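Local coordinates for SIS domain protein (Listeria monocytogenes str. 4b F2365, PDB 3FXA) that probably isomerises sugar phosphates, binding the phosphorylated sugar through its SIS domain, at the interface of chains A and B. Coordinates in Å, arbitrary orientation; residue numbers count along the deposited sequence, not the author numbering. Chains: chain A/B, SIS domain protein.

The interface of chains A and B. Residues chain A 82-89, 91, 114, 118; chain B 68-69, 71, 187-190.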
loop_
_atom_site.group_PDB
_atom_site.type_symbol
_atom_site.label_atom_id
_atom_site.label_comp_id
_atom_site.label_asym_id
_atom_site.label_seq_id
_atom_site.Cartn_x
_atom_site.Cartn_y
_atom_site.Cartn_z
ATOM N N ALA A 82 0.267 -12.205 -2.943
ATOM C CA ALA A 82 -0.754 -13.268 -3.139
ATOM C C ALA A 82 -0.242 -14.716 -3.187
ATOM O O ALA A 82 -0.698 -15.569 -2.421
ATOM C CB ALA A 82 -1.571 -12.959 -4.402
ATOM N N VAL A 83 0.722 -14.965 -4.070
ATOM C CA VAL A 83 1.355 -16.295 -4.225
ATOM C C VAL A 83 2.369 -16.654 -3.095
ATOM O O VAL A 83 2.984 -17.737 -3.134
ATOM C CB VAL A 83 2.017 -16.439 -5.615
ATOM C CG1 VAL A 83 0.943 -16.336 -6.698
ATOM C CG2 VAL A 83 3.164 -15.445 -5.833
ATOM N N HIS A 84 2.529 -15.742 -2.129
ATOM C CA HIS A 84 3.386 -15.887 -0.955
ATOM C C HIS A 84 2.609 -15.782 0.369
ATOM O O HIS A 84 3.167 -15.383 1.417
ATOM C CB HIS A 84 4.490 -14.839 -1.054
ATOM C CG HIS A 84 5.453 -15.120 -2.151
ATOM N ND1 HIS A 84 5.452 -14.440 -3.351
ATOM C CD2 HIS A 84 6.430 -16.052 -2.239
ATOM C CE1 HIS A 84 6.405 -14.933 -4.120
ATOM N NE2 HIS A 84 7.014 -15.907 -3.472
ATOM N N GLY A 85 1.329 -16.172 0.326
ATOM C CA GLY A 85 0.457 -16.269 1.493
ATOM C C GLY A 85 -0.798 -15.427 1.567
ATOM O O GLY A 85 -1.742 -15.821 2.253
ATOM N N THR A 86 -0.833 -14.278 0.877
ATOM C CA THR A 86 -1.978 -13.374 0.994
ATOM C C THR A 86 -3.214 -13.879 0.256
ATOM O O THR A 86 -4.302 -13.358 0.493
ATOM C CB THR A 86 -1.632 -11.891 0.765
ATOM O OG1 THR A 86 -1.297 -11.635 -0.606
ATOM C CG2 THR A 86 -0.478 -11.477 1.692
ATOM N N LEU A 87 -3.065 -14.920 -0.591
ATOM C CA LEU A 87 -4.251 -15.598 -1.180
ATOM C C LEU A 87 -5.192 -16.165 -0.105
ATOM O O LEU A 87 -6.360 -16.453 -0.383
ATOM C CB LEU A 87 -3.872 -16.690 -2.186
ATOM C CG LEU A 87 -3.666 -16.276 -3.624
ATOM C CD1 LEU A 87 -3.030 -17.387 -4.385
ATOM C CD2 LEU A 87 -5.009 -15.852 -4.266
ATOM N N GLY A 88 -4.689 -16.332 1.114
ATOM C CA GLY A 88 -5.545 -16.670 2.261
ATOM C C GLY A 88 -6.644 -15.650 2.597
ATOM O O GLY A 88 -7.595 -15.988 3.293
ATOM N N VAL A 89 -6.534 -14.412 2.106
ATOM C CA VAL A 89 -7.587 -13.389 2.276
ATOM C C VAL A 89 -8.880 -13.754 1.490
ATOM O O VAL A 89 -9.963 -13.303 1.864
ATOM C CB VAL A 89 -7.094 -11.951 1.862
ATOM C CG1 VAL A 89 -7.099 -11.786 0.343
ATOM C CG2 VAL A 89 -7.953 -10.844 2.479
ATOM N N GLN A 91 -11.870 -15.990 0.242
ATOM C CA GLN A 91 -12.728 -17.056 0.800
ATOM C C GLN A 91 -13.859 -17.437 -0.176
ATOM O O GLN A 91 -14.107 -16.754 -1.182
ATOM C CB GLN A 91 -13.224 -16.644 2.197
ATOM C CG GLN A 91 -12.105 -16.424 3.191
ATOM C CD GLN A 91 -11.285 -17.688 3.419
ATOM O OE1 GLN A 91 -11.841 -18.780 3.559
ATOM N NE2 GLN A 91 -9.963 -17.551 3.479
ATOM N N ALA A 114 -6.094 -21.092 -7.103
ATOM C CA ALA A 114 -6.580 -20.900 -5.726
ATOM C C ALA A 114 -8.045 -20.461 -5.692
ATOM O O ALA A 114 -8.832 -20.925 -4.848
ATOM C CB ALA A 114 -5.714 -19.910 -4.955
ATOM N N LYS A 118 -10.923 -22.634 -3.857
ATOM C CA LYS A 118 -11.687 -21.975 -2.799
ATOM C C LYS A 118 -13.171 -21.841 -3.130
ATOM O O LYS A 118 -13.970 -21.719 -2.212
ATOM C CB LYS A 118 -11.073 -20.608 -2.461
ATOM C CG LYS A 118 -9.731 -20.746 -1.771
ATOM C CD LYS A 118 -8.890 -19.492 -1.735
ATOM C CE LYS A 118 -7.829 -19.516 -0.631
ATOM N NZ LYS A 118 -8.391 -19.333 0.757
ATOM N N ASN B 68 -3.222 -13.958 7.097
ATOM C CA ASN B 68 -3.627 -14.524 5.799
ATOM C C ASN B 68 -2.917 -15.850 5.526
ATOM O O ASN B 68 -3.566 -16.779 5.091
ATOM C CB ASN B 68 -3.423 -13.531 4.639
ATOM C CG ASN B 68 -4.508 -12.462 4.583
ATOM O OD1 ASN B 68 -5.695 -12.779 4.663
ATOM N ND2 ASN B 68 -4.112 -11.200 4.472
ATOM N N CYS B 69 -1.622 -15.941 5.874
ATOM C CA CYS B 69 -0.829 -17.172 5.676
ATOM C C CYS B 69 -1.384 -18.432 6.371
ATOM O O CYS B 69 -1.108 -19.540 5.912
ATOM C CB CYS B 69 0.639 -17.000 6.095
ATOM S SG CYS B 69 1.618 -15.939 5.096
ATOM N N GLU B 71 -4.786 -18.864 6.884
ATOM C CA GLU B 71 -6.224 -18.914 6.587
ATOM C C GLU B 71 -7.116 -18.132 7.571
ATOM O O GLU B 71 -8.213 -18.551 7.895
ATOM C CB GLU B 71 -6.685 -20.369 6.278
ATOM C CG GLU B 71 -6.275 -20.885 4.892
ATOM C CD GLU B 71 -7.024 -20.205 3.713
ATOM O OE1 GLU B 71 -8.193 -19.799 3.893
ATOM O OE2 GLU B 71 -6.460 -20.162 2.598
ATOM N N VAL B 187 -1.913 -24.269 -1.196
ATOM C CA VAL B 187 -2.920 -23.539 -2.014
ATOM C C VAL B 187 -2.629 -22.038 -2.101
ATOM O O VAL B 187 -2.685 -21.452 -3.198
ATOM C CB VAL B 187 -4.346 -23.717 -1.459
ATOM C CG1 VAL B 187 -5.347 -22.889 -2.256
ATOM C CG2 VAL B 187 -4.774 -25.186 -1.501
ATOM N N ILE B 188 -2.354 -21.436 -0.943
ATOM C CA ILE B 188 -2.092 -19.986 -0.838
ATOM C C ILE B 188 -0.616 -19.577 -0.930
ATOM O O ILE B 188 -0.347 -18.388 -0.923
ATOM C CB ILE B 188 -2.819 -19.354 0.367
ATOM C CG1 ILE B 188 -2.259 -19.836 1.711
ATOM C CG2 ILE B 188 -4.329 -19.629 0.283
ATOM C CD1 ILE B 188 -2.895 -19.159 2.894
ATOM N N HIS B 189 0.313 -20.553 -1.043
ATOM C CA HIS B 189 1.756 -20.297 -1.205
ATOM C C HIS B 189 2.321 -21.034 -2.435
ATOM O O HIS B 189 3.302 -21.769 -2.320
ATOM C CB HIS B 189 2.550 -20.726 0.044
ATOM C CG HIS B 189 2.309 -19.891 1.255
ATOM N ND1 HIS B 189 3.158 -18.874 1.630
ATOM C CD2 HIS B 189 1.350 -19.950 2.206
ATOM C CE1 HIS B 189 2.718 -18.329 2.748
ATOM N NE2 HIS B 189 1.616 -18.955 3.113
ATOM N N PRO B 190 1.708 -20.860 -3.645
ATOM C CA PRO B 190 2.298 -21.537 -4.826
ATOM C C PRO B 190 3.696 -21.001 -5.225
ATOM O O PRO B 190 4.440 -21.714 -5.904
ATOM C CB PRO B 190 1.267 -21.299 -5.938
ATOM C CG PRO B 190 0.503 -20.102 -5.517
ATOM C CD PRO B 190 0.474 -20.135 -4.007
#
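Two helix ends and a turn of chain B close around the end of helix 79-86 and the 3-10 turn 87-89 of chain A, in a patch of the two-fold symmetric interface, repeated with the chains exchanged. The tight part is centred on B:Ile188, which buries 70 Å², more than any other residue of the patch. Its CG1 sits in the crowded position between backbone N and carbonyl carbon (chi1 68°) and the chain then runs extended. This splits the branches: B:Ile188 CG2 lies 3.4 Å from A:Gly88 N and also meets A:Leu87. B:Ile188 CD1 reaches A:Gly88 CA at 3.7 Å. Next to it, the CA of A:Gly85 stands 3.5 Å from the centroid of the B:His189 ring, over one face and offset toward the rim, a CH-pi contact. The carbonyl O of B:Cys69 lies at the ring edge, in plane. A:Gly85 N also makes a weak, strongly bent hydrogen bond to the B:Ile188 carbonyl. B:Asn68 lies alongside A:Val89, pointing the same way, with B:Asn68 CB packed 3.9 Å from A:Thr86 CA. Its OD1 sits beside A:Val89 N without a hydrogen bond, because the N-H points elsewhere.

Packing is looser at the margins. The B:Pro190 ring and the A:Val83 side chain cross at about a right angle, with B:Pro190 CG 4.0 Å from A:Val83 CB. A:Ala114 CB is likewise 4.0 Å from B:Val187 CG1.

The other margin is polar. A:Lys118 and B:Glu71 meet tip to tip in a salt bridge, A:Lys118 NZ to B:Glu71 OE2 2.8 Å, on the syn lone pair of that oxygen. A bend at chi4 (-73°) turns the ammonium toward the carboxylate. A:Gln91 NE2 gives a nearly straight bond (176° at H) to B:Glu71 OE1, meeting it from above the carboxylate plane. A:Gln91 NE2 also donates to A:Gly88 O (2.8 Å); both partners lie in the amide plane, holding the amide in position. Two positive or donor groups thus grip B:Glu71 and would probably stabilise its ionised form. With its symmetry twin, the patch probably helps hold two SIS subunits together, since SIS domains commonly dimerise, though the structure alone does not show this to be the biological pair.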